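Local coordinates for putative immunoglobulin-blocking virulence protein (Mycoplasma mycoides subsp. capri, PDB 7ADK), which probably acts as a mycoplasma virulence factor that blocks host immunoglobulin, and is seen here assembled with a lipoprotein chain, at residues S301-Y306 with I326-W331; V178-K183 with K305-G310; N646-E651 with N684-R689. All coordinates share one frame; numbering follows the deposited sequence.

How the interactions relate
Interactions 1 and 2 both hold helix 301-308, interaction 1 by the side of residues 302-306 and interaction 2 at its C-terminal end; they share Lys305 and Tyr306, and their centres lie 11 Å apart. Each is partly buried, but the chemistry differs. At the sheet side, interaction 1 uses an aromatic stack and a hydroxyl relay, whereas interaction 2 ties the helix end to residues 178-180 with one backbone bond and aliphatic contacts. Interaction 3 lies on the opposite side of the chain's centre, its nearest atoms about 46 Å from either of the others. Also partly buried, it is built on parallel strand pairing, with a cation-pi stack on one face, and only here do the segments touch the lipoprotein chain.

Interaction 1 (S301-Y306 with I326-W331); sequences STSEKY and IDSNGW
Tyr306 and Trp331 meet face to face: the phenol ring and the six-membered ring of the indole have centroids 3.7 Å apart and planes only 8° from parallel. The overlap extends to the tyrosine's rim, where Tyr306 CE2 sits 3.5 Å from Trp331 CE3. Behind the phenol ring, Tyr306 CB lies over the five-membered ring, 3.7 Å from its centroid, a CH-pi contact that lets one tyrosine side chain cover both halves of the indole. Ser328 OG lies over the opposite indole face, towards the rim.

Beside the stack, Ser303 OG works as a relay. It accepts a hydrogen bond from Trp331 NE1 at 3.2 Å, with an N-H...O angle of 150°, and lies close to the indole plane, which restrains the rotation of that ring. The same hydroxyl donates to Asp327 OD2 at 2.8 Å, on the anti side of the carboxylate and near its plane. Ser303 OG stands anti to the carbonyl carbon of its own residue, beside the backbone N (chi1 -70°), and from there serves both partners.

These residues join one side of helix 301-308, where Ser303 and Tyr306 are three positions apart, to strand 326-332, the middle strand of a three-stranded antiparallel sheet. The axes of helix 301-306 and strand 326-328 approach to 7.3 Å.

A second shell steadies the carboxylate and the turn. Asp327 OD2 also receives Ser328 N at 2.8 Å, from above the carboxylate plane, giving this oxygen two donors. Ser328 OG donates to Gly330 O at 2.8 Å, bracing the turn that leads to Trp331. Further out, Ile313 of the edge strand 312-313 packs against Ser303, Ser328 and Trp331, and Leu311 adds a further contact to the indole.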
loop_
_atom_site.group_PDB
_atom_site.type_symbol
_atom_site.label_atom_id
_atom_site.label_comp_id
_atom_site.label_asym_id
_atom_site.label_seq_id
_atom_site.Cartn_x
_atom_site.Cartn_y
_atom_site.Cartn_z
ATOM N N SER A 301 10.447 -3.133 48.983
ATOM C CA SER A 301 11.343 -1.988 49.202
ATOM C C SER A 301 11.150 -0.830 48.216
ATOM O O SER A 301 11.245 0.324 48.609
ATOM C CB SER A 301 12.791 -2.493 49.145
ATOM O OG SER A 301 13.726 -1.541 49.599
ATOM N N THR A 302 10.871 -1.111 46.945
ATOM C CA THR A 302 10.632 -0.087 45.916
ATOM C C THR A 302 9.254 0.540 46.068
ATOM O O THR A 302 9.130 1.756 46.144
ATOM C CB THR A 302 10.768 -0.691 44.514
ATOM O OG1 THR A 302 9.918 -1.805 44.399
ATOM C CG2 THR A 302 12.189 -1.158 44.223
ATOM N N SER A 303 8.207 -0.276 46.196
ATOM C CA SER A 303 6.835 0.193 46.395
ATOM C C SER A 303 6.610 0.953 47.706
ATOM O O SER A 303 5.656 1.715 47.803
ATOM C CB SER A 303 5.869 -0.974 46.272
ATOM O OG SER A 303 5.833 -1.397 44.931
ATOM N N GLU A 304 7.489 0.833 48.703
ATOM C CA GLU A 304 7.481 1.714 49.873
ATOM C C GLU A 304 7.973 3.146 49.568
ATOM O O GLU A 304 7.449 4.108 50.122
ATOM C CB GLU A 304 8.297 1.053 50.987
ATOM C CG GLU A 304 8.206 1.766 52.326
ATOM C CD GLU A 304 8.855 0.955 53.446
ATOM O OE1 GLU A 304 8.175 0.661 54.458
ATOM O OE2 GLU A 304 10.049 0.611 53.332
ATOM N N LYS A 305 8.925 3.328 48.647
ATOM C CA LYS A 305 9.395 4.670 48.256
ATOM C C LYS A 305 8.392 5.438 47.394
ATOM O O LYS A 305 8.204 6.630 47.593
ATOM C CB LYS A 305 10.825 4.622 47.675
ATOM C CG LYS A 305 10.973 4.563 46.149
ATOM C CD LYS A 305 12.407 4.240 45.741
ATOM C CE LYS A 305 12.614 4.114 44.238
ATOM N NZ LYS A 305 12.599 5.392 43.543
ATOM N N TYR A 306 7.631 4.776 46.530
ATOM C CA TYR A 306 6.503 5.417 45.839
ATOM C C TYR A 306 5.390 5.856 46.806
ATOM O O TYR A 306 4.799 6.920 46.635
ATOM C CB TYR A 306 5.969 4.503 44.747
ATOM C CG TYR A 306 6.820 4.459 43.498
ATOM C CD1 TYR A 306 7.972 3.670 43.450
ATOM C CD2 TYR A 306 6.441 5.193 42.364
ATOM C CE1 TYR A 306 8.730 3.592 42.275
ATOM C CE2 TYR A 306 7.195 5.115 41.186
ATOM C CZ TYR A 306 8.335 4.303 41.135
ATOM O OH TYR A 306 9.038 4.217 39.989
ATOM N N ILE A 326 4.464 -7.696 49.097
ATOM C CA ILE A 326 3.649 -7.099 48.036
ATOM C C ILE A 326 4.420 -5.963 47.353
ATOM O O ILE A 326 4.939 -5.065 48.009
ATOM C CB ILE A 326 2.294 -6.620 48.593
ATOM C CG1 ILE A 326 1.495 -7.784 49.201
ATOM C CG2 ILE A 326 1.473 -5.921 47.511
ATOM C CD1 ILE A 326 0.168 -7.338 49.813
ATOM N N ASP A 327 4.460 -5.987 46.029
ATOM C CA ASP A 327 5.184 -5.085 45.131
ATOM C C ASP A 327 4.281 -4.725 43.938
ATOM O O ASP A 327 3.205 -5.302 43.794
ATOM C CB ASP A 327 6.480 -5.790 44.706
ATOM C CG ASP A 327 7.561 -4.847 44.172
ATOM O OD1 ASP A 327 8.688 -5.335 43.923
ATOM O OD2 ASP A 327 7.307 -3.625 44.058
ATOM N N SER A 328 4.640 -3.775 43.080
ATOM C CA SER A 328 3.814 -3.470 41.901
ATOM C C SER A 328 4.602 -2.955 40.704
ATOM O O SER A 328 5.751 -2.542 40.816
ATOM C CB SER A 328 2.640 -2.543 42.251
ATOM O OG SER A 328 3.002 -1.190 42.339
ATOM N N ASN A 329 3.962 -3.006 39.537
ATOM C CA ASN A 329 4.395 -2.333 38.314
ATOM C C ASN A 329 3.499 -1.116 37.990
ATOM O O ASN A 329 3.280 -0.792 36.828
ATOM C CB ASN A 329 4.546 -3.375 37.188
ATOM C CG ASN A 329 3.286 -4.151 36.836
ATOM O OD1 ASN A 329 2.167 -3.674 36.902
ATOM N ND2 ASN A 329 3.428 -5.391 36.424
ATOM N N GLY A 330 2.930 -0.466 39.010
ATOM C CA GLY A 330 1.969 0.627 38.846
ATOM C C GLY A 330 1.461 1.214 40.161
ATOM O O GLY A 330 1.100 0.481 41.084
ATOM N N TRP A 331 1.465 2.548 40.254
ATOM C CA TRP A 331 1.117 3.342 41.443
ATOM C C TRP A 331 0.282 4.567 41.054
ATOM O O TRP A 331 0.563 5.223 40.056
ATOM C CB TRP A 331 2.364 3.789 42.229
ATOM C CG TRP A 331 3.403 2.757 42.517
ATOM C CD1 TRP A 331 3.506 2.044 43.655
ATOM C CD2 TRP A 331 4.477 2.279 41.651
ATOM N NE1 TRP A 331 4.549 1.154 43.549
ATOM C CE2 TRP A 331 5.178 1.252 42.335
ATOM C CE3 TRP A 331 4.913 2.585 40.342
ATOM C CZ2 TRP A 331 6.247 0.563 41.762
ATOM C CZ3 TRP A 331 5.985 1.891 39.757
ATOM C CH2 TRP A 331 6.655 0.885 40.464
#

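Interaction 2 (V178-K183 with K305-G310); sequences VKVTDK and KYLEKG
Val178 and Val180 pack against Leu307, Glu308 and Gly310 in a contact between a strand's end and a helix's end: strand 174-178 runs out where helix 301-308 finishes. Its polar component is one backbone bond, from Val178 N to Glu308 O at 2.8 Å. The N-H...O angle is 139° and the donor is tilted 17° from the carbonyl plane, so the bond is not straight. It supplies a donor to a carbonyl of the last helical turn, where the helix's own amides run out.

Around this bond the valines make the packing. Val178 CB rests against the carbonyl oxygens, 3.7 Å from Leu307 O and 3.6 Å from Glu308 O. The methyl contacts are aliphatic. Val178 CG2, anti to the carbonyl carbon and beside the backbone N, reaches over the glycine, with Gly310 CA 3.4 Å away. Val180 divides its two methyls between adjacent helix residues: CG2 touches Leu307 CD2 at 3.5 Å, the two side chains crossing at about a right angle, while CG1 meets Glu308 CG at 3.8 Å. The Glu308 CB points away from the valines, and contact is made by the methylene beyond it.

Lys179, at the centre of an inverse gamma turn, carries the chain between the two valines, with Val180 N to Val178 O a weak bond of 3.0 Å. Beyond the pair, Leu307 also packs on Leu184, Lys185 and Val188 of helix 182-194, which Thr181 opens as N-cap, and Val178 touches Val139 and Ala141 of strand 138-144. Gly310, with phi 86° and its N bonded to Leu307 O at 3.0 Å, ends helix 301-308 in a Schellman motif, here covered by the valine that leaves the adjoining strand.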
loop_
_atom_site.group_PDB
_atom_site.type_symbol
_atom_site.label_atom_id
_atom_site.label_comp_id
_atom_site.label_asym_id
_atom_site.label_seq_id
_atom_site.Cartn_x
_atom_site.Cartn_y
_atom_site.Cartn_z
ATOM N N VAL A 178 5.240 12.216 51.881
ATOM C CA VAL A 178 4.209 11.661 52.764
ATOM C C VAL A 178 4.872 10.905 53.908
ATOM O O VAL A 178 5.738 10.059 53.671
ATOM C CB VAL A 178 3.285 10.732 51.958
ATOM C CG1 VAL A 178 2.242 10.047 52.824
ATOM C CG2 VAL A 178 2.545 11.515 50.884
ATOM N N LYS A 179 4.455 11.147 55.157
ATOM C CA LYS A 179 4.966 10.406 56.316
ATOM C C LYS A 179 4.321 9.018 56.378
ATOM O O LYS A 179 3.261 8.829 56.962
ATOM C CB LYS A 179 4.769 11.227 57.597
ATOM C CG LYS A 179 5.350 10.579 58.865
ATOM C CD LYS A 179 6.867 10.404 58.858
ATOM C CE LYS A 179 7.324 9.685 60.108
ATOM N NZ LYS A 179 8.765 9.540 60.181
ATOM N N VAL A 180 4.949 8.035 55.746
ATOM C CA VAL A 180 4.515 6.638 55.809
ATOM C C VAL A 180 4.639 6.086 57.234
ATOM O O VAL A 180 5.595 6.367 57.952
ATOM C CB VAL A 180 5.243 5.783 54.755
ATOM C CG1 VAL A 180 6.734 5.618 55.025
ATOM C CG2 VAL A 180 4.614 4.398 54.639
ATOM N N THR A 181 3.663 5.295 57.657
ATOM C CA THR A 181 3.584 4.663 58.982
ATOM C C THR A 181 3.111 3.222 58.849
ATOM O O THR A 181 2.500 2.859 57.840
ATOM C CB THR A 181 2.627 5.421 59.918
ATOM O OG1 THR A 181 1.321 5.414 59.399
ATOM C CG2 THR A 181 3.024 6.863 60.185
ATOM N N ASP A 182 3.358 2.401 59.874
ATOM C CA ASP A 182 2.952 0.992 59.884
ATOM C C ASP A 182 1.453 0.852 59.558
ATOM O O ASP A 182 1.062 0.087 58.681
ATOM C CB ASP A 182 3.303 0.336 61.238
ATOM C CG ASP A 182 4.755 0.475 61.750
ATOM O OD1 ASP A 182 5.168 -0.330 62.610
ATOM O OD2 ASP A 182 5.497 1.380 61.333
ATOM N N LYS A 183 0.616 1.690 60.191
ATOM C CA LYS A 183 -0.847 1.737 60.004
ATOM C C LYS A 183 -1.270 2.047 58.556
ATOM O O LYS A 183 -2.212 1.440 58.053
ATOM C CB LYS A 183 -1.473 2.736 61.003
ATOM C CG LYS A 183 -2.604 2.155 61.861
ATOM C CD LYS A 183 -2.149 1.178 62.956
ATOM C CE LYS A 183 -1.447 1.880 64.116
ATOM N NZ LYS A 183 -1.052 0.969 65.183
ATOM N N LYS A 305 8.925 3.328 48.647
ATOM C CA LYS A 305 9.395 4.670 48.256
ATOM C C LYS A 305 8.392 5.438 47.394
ATOM O O LYS A 305 8.204 6.630 47.593
ATOM C CB LYS A 305 10.825 4.622 47.675
ATOM C CG LYS A 305 10.973 4.563 46.149
ATOM C CD LYS A 305 12.407 4.240 45.741
ATOM C CE LYS A 305 12.614 4.114 44.238
ATOM N NZ LYS A 305 12.599 5.392 43.543
ATOM N N TYR A 306 7.631 4.776 46.530
ATOM C CA TYR A 306 6.503 5.417 45.839
ATOM C C TYR A 306 5.390 5.856 46.806
ATOM O O TYR A 306 4.799 6.920 46.635
ATOM C CB TYR A 306 5.969 4.503 44.747
ATOM C CG TYR A 306 6.820 4.459 43.498
ATOM C CD1 TYR A 306 7.972 3.670 43.450
ATOM C CD2 TYR A 306 6.441 5.193 42.364
ATOM C CE1 TYR A 306 8.730 3.592 42.275
ATOM C CE2 TYR A 306 7.195 5.115 41.186
ATOM C CZ TYR A 306 8.335 4.303 41.135
ATOM O OH TYR A 306 9.038 4.217 39.989
ATOM N N LEU A 307 5.158 5.103 47.879
ATOM C CA LEU A 307 4.263 5.497 48.959
ATOM C C LEU A 307 4.766 6.735 49.731
ATOM O O LEU A 307 3.946 7.585 50.065
ATOM C CB LEU A 307 4.023 4.270 49.852
ATOM C CG LEU A 307 3.049 4.469 51.018
ATOM C CD1 LEU A 307 1.663 4.867 50.531
ATOM C CD2 LEU A 307 2.913 3.164 51.798
ATOM N N GLU A 308 6.080 6.900 49.947
ATOM C CA GLU A 308 6.673 8.153 50.462
ATOM C C GLU A 308 6.499 9.358 49.513
ATOM O O GLU A 308 6.333 10.481 49.982
ATOM C CB GLU A 308 8.161 7.963 50.785
ATOM C CG GLU A 308 8.419 7.072 51.999
ATOM C CD GLU A 308 9.898 6.752 52.240
ATOM O OE1 GLU A 308 10.737 6.871 51.327
ATOM O OE2 GLU A 308 10.253 6.381 53.374
ATOM N N LYS A 309 6.466 9.150 48.189
ATOM C CA LYS A 309 6.049 10.158 47.190
ATOM C C LYS A 309 4.526 10.362 47.127
ATOM O O LYS A 309 4.058 11.247 46.420
ATOM C CB LYS A 309 6.615 9.799 45.808
ATOM C CG LYS A 309 8.128 10.005 45.700
ATOM C CD LYS A 309 8.740 9.452 44.415
ATOM C CE LYS A 309 8.195 10.092 43.160
ATOM N NZ LYS A 309 8.858 9.625 41.948
ATOM N N GLY A 310 3.753 9.582 47.879
ATOM C CA GLY A 310 2.297 9.677 47.993
ATOM C C GLY A 310 1.479 8.930 46.939
ATOM O O GLY A 310 0.280 9.182 46.834
#

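Interaction 3 (N646-E651 with N684-R689); sequences NESYFE and NTTSIR
Phe650 and Ile688 pair as parallel strand neighbours, followed by Glu651 with Arg689, and backbone bonds hold the register. Phe650 N donates to Ser687 O at 3.2 Å, and Phe650 O accepts from Arg689 N at 2.9 Å. Just before the strands, Thr686 N makes a weak bond of 3.3 Å to Ser648 O; that oxygen also meets Asn684 CA in a CA-H...O contact, and Ser687 O receives the CA of Tyr649 in the same way.

Several polar groups are satisfied outside the pair: Asn645 ND2 bonds both the Tyr649 carbonyl and Asn684 OD1, while Asn684 ND2 donates to Asn681 OD1. Glu651 OE2 bonds Ser691 OG, whereas Glu647 OE2 pairs with Lys687 and Thr685 OG1 bonds Glu258 O, both of the lipoprotein chain. With Glu651 OE2 and Arg689 NE 6.7 Å apart, no salt bridge joins these two side chains.

The arginine instead lies flat on Tyr649, guanidinium and ring planes 4° apart. Arg689 CZ is 3.7 Å from the ring centroid and 11° off its normal, a cation-pi stack in which NH1 reaches over Tyr649 CZ at 3.6 Å. Tyr649 CG, set between its backbone N and carbonyl carbon (chi1 55°), comes within 4.0 Å of Arg689 NE, so the ring starts out over the arginine chain. Glu647 CB lies over the opposite face, toward its rim. On the other side of the sheet, Phe650 CD2 touches Ile688 CG2 at 4.1 Å, the two side chains lying side by side.

The Ile688 backbone also bonds Ile721, carrying the pairing on to strand 720-722. Parallel strands in sequential order, with loops linked by asparagine side-chain hydrogen bonds, are consistent with a solenoid, as in leucine-rich repeats.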
loop_
_atom_site.group_PDB
_atom_site.type_symbol
_atom_site.label_atom_id
_atom_site.label_comp_id
_atom_site.label_asym_id
_atom_site.label_seq_id
_atom_site.Cartn_x
_atom_site.Cartn_y
_atom_site.Cartn_z
ATOM N N ASN A 646 12.921 21.245 -7.297
ATOM C CA ASN A 646 12.262 21.429 -8.587
ATOM C C ASN A 646 13.007 20.727 -9.738
ATOM O O ASN A 646 12.423 20.380 -10.763
ATOM C CB ASN A 646 12.251 22.958 -8.776
ATOM C CG ASN A 646 11.286 23.499 -9.807
ATOM O OD1 ASN A 646 10.721 22.808 -10.617
ATOM N ND2 ASN A 646 11.044 24.775 -9.789
ATOM N N GLU A 647 14.306 20.504 -9.561
ATOM C CA GLU A 647 15.261 19.959 -10.524
ATOM C C GLU A 647 16.027 18.790 -9.898
ATOM O O GLU A 647 16.019 18.630 -8.683
ATOM C CB GLU A 647 16.246 21.047 -10.971
ATOM C CG GLU A 647 15.645 22.144 -11.861
ATOM C CD GLU A 647 15.189 23.428 -11.161
ATOM O OE1 GLU A 647 15.607 23.730 -10.021
ATOM O OE2 GLU A 647 14.393 24.170 -11.781
ATOM N N SER A 648 16.698 17.974 -10.714
ATOM C CA SER A 648 17.511 16.823 -10.283
ATOM C C SER A 648 18.703 17.191 -9.393
ATOM O O SER A 648 19.242 16.338 -8.701
ATOM C CB SER A 648 18.021 16.073 -11.508
ATOM O OG SER A 648 18.890 16.895 -12.265
ATOM N N TYR A 649 19.114 18.455 -9.407
ATOM C CA TYR A 649 20.148 19.023 -8.562
ATOM C C TYR A 649 19.532 19.844 -7.427
ATOM O O TYR A 649 18.595 20.610 -7.625
ATOM C CB TYR A 649 21.127 19.841 -9.420
ATOM C CG TYR A 649 20.515 20.934 -10.276
ATOM C CD1 TYR A 649 20.104 20.658 -11.591
ATOM C CD2 TYR A 649 20.369 22.230 -9.764
ATOM C CE1 TYR A 649 19.543 21.675 -12.383
ATOM C CE2 TYR A 649 19.814 23.253 -10.557
ATOM C CZ TYR A 649 19.395 22.976 -11.870
ATOM O OH TYR A 649 18.867 23.964 -12.638
ATOM N N PHE A 650 20.057 19.716 -6.216
ATOM C CA PHE A 650 19.749 20.660 -5.151
ATOM C C PHE A 650 20.661 21.883 -5.285
ATOM O O PHE A 650 21.814 21.862 -4.869
ATOM C CB PHE A 650 19.859 19.962 -3.790
ATOM C CG PHE A 650 19.671 20.890 -2.611
ATOM C CD1 PHE A 650 18.468 21.599 -2.461
ATOM C CD2 PHE A 650 20.707 21.073 -1.683
ATOM C CE1 PHE A 650 18.312 22.492 -1.392
ATOM C CE2 PHE A 650 20.550 21.964 -0.617
ATOM C CZ PHE A 650 19.352 22.674 -0.475
ATOM N N GLU A 651 20.159 22.946 -5.897
ATOM C CA GLU A 651 20.874 24.209 -6.036
ATOM C C GLU A 651 20.922 24.936 -4.694
ATOM O O GLU A 651 19.892 25.149 -4.050
ATOM C CB GLU A 651 20.228 25.052 -7.150
ATOM C CG GLU A 651 21.110 26.174 -7.709
ATOM C CD GLU A 651 21.155 27.456 -6.876
ATOM O OE1 GLU A 651 20.228 27.730 -6.086
ATOM O OE2 GLU A 651 22.116 28.233 -7.040
ATOM N N ASN A 684 16.566 13.790 -6.753
ATOM C CA ASN A 684 17.830 14.443 -6.380
ATOM C C ASN A 684 19.078 13.546 -6.444
ATOM O O ASN A 684 19.988 13.658 -5.626
ATOM C CB ASN A 684 17.688 15.123 -5.021
ATOM C CG ASN A 684 16.415 15.902 -4.959
ATOM O OD1 ASN A 684 16.284 16.968 -5.521
ATOM N ND2 ASN A 684 15.401 15.348 -4.361
ATOM N N THR A 685 19.097 12.609 -7.393
ATOM C CA THR A 685 20.210 11.692 -7.666
ATOM C C THR A 685 21.262 12.320 -8.584
ATOM O O THR A 685 22.298 11.713 -8.854
ATOM C CB THR A 685 19.702 10.354 -8.227
ATOM O OG1 THR A 685 19.030 10.542 -9.451
ATOM C CG2 THR A 685 18.725 9.665 -7.271
ATOM N N THR A 686 21.063 13.554 -9.042
ATOM C CA THR A 686 22.173 14.453 -9.408
ATOM C C THR A 686 22.611 15.252 -8.164
ATOM O O THR A 686 22.033 15.168 -7.083
ATOM C CB THR A 686 21.801 15.299 -10.647
ATOM O OG1 THR A 686 21.659 14.418 -11.733
ATOM C CG2 THR A 686 22.819 16.334 -11.130
ATOM N N SER A 687 23.720 15.962 -8.272
ATOM C CA SER A 687 24.455 16.524 -7.151
ATOM C C SER A 687 23.737 17.606 -6.342
ATOM O O SER A 687 22.782 18.234 -6.784
ATOM C CB SER A 687 25.731 17.155 -7.721
ATOM O OG SER A 687 26.353 16.298 -8.653
ATOM N N ILE A 688 24.317 17.945 -5.195
ATOM C CA ILE A 688 24.164 19.291 -4.641
ATOM C C ILE A 688 24.966 20.239 -5.540
ATOM O O ILE A 688 26.191 20.120 -5.625
ATOM C CB ILE A 688 24.667 19.347 -3.191
ATOM C CG1 ILE A 688 23.814 18.418 -2.313
ATOM C CG2 ILE A 688 24.654 20.791 -2.672
ATOM C CD1 ILE A 688 24.200 18.452 -0.842
ATOM N N ARG A 689 24.303 21.174 -6.216
ATOM C CA ARG A 689 24.956 22.219 -7.006
ATOM C C ARG A 689 25.279 23.388 -6.091
ATOM O O ARG A 689 24.375 24.054 -5.599
ATOM C CB ARG A 689 24.057 22.606 -8.188
ATOM C CG ARG A 689 24.555 23.844 -8.959
ATOM C CD ARG A 689 23.664 24.256 -10.134
ATOM N NE ARG A 689 23.625 23.264 -11.227
ATOM C CZ ARG A 689 23.051 23.453 -12.401
ATOM N NH1 ARG A 689 22.523 24.586 -12.749
ATOM N NH2 ARG A 689 22.986 22.495 -13.265
#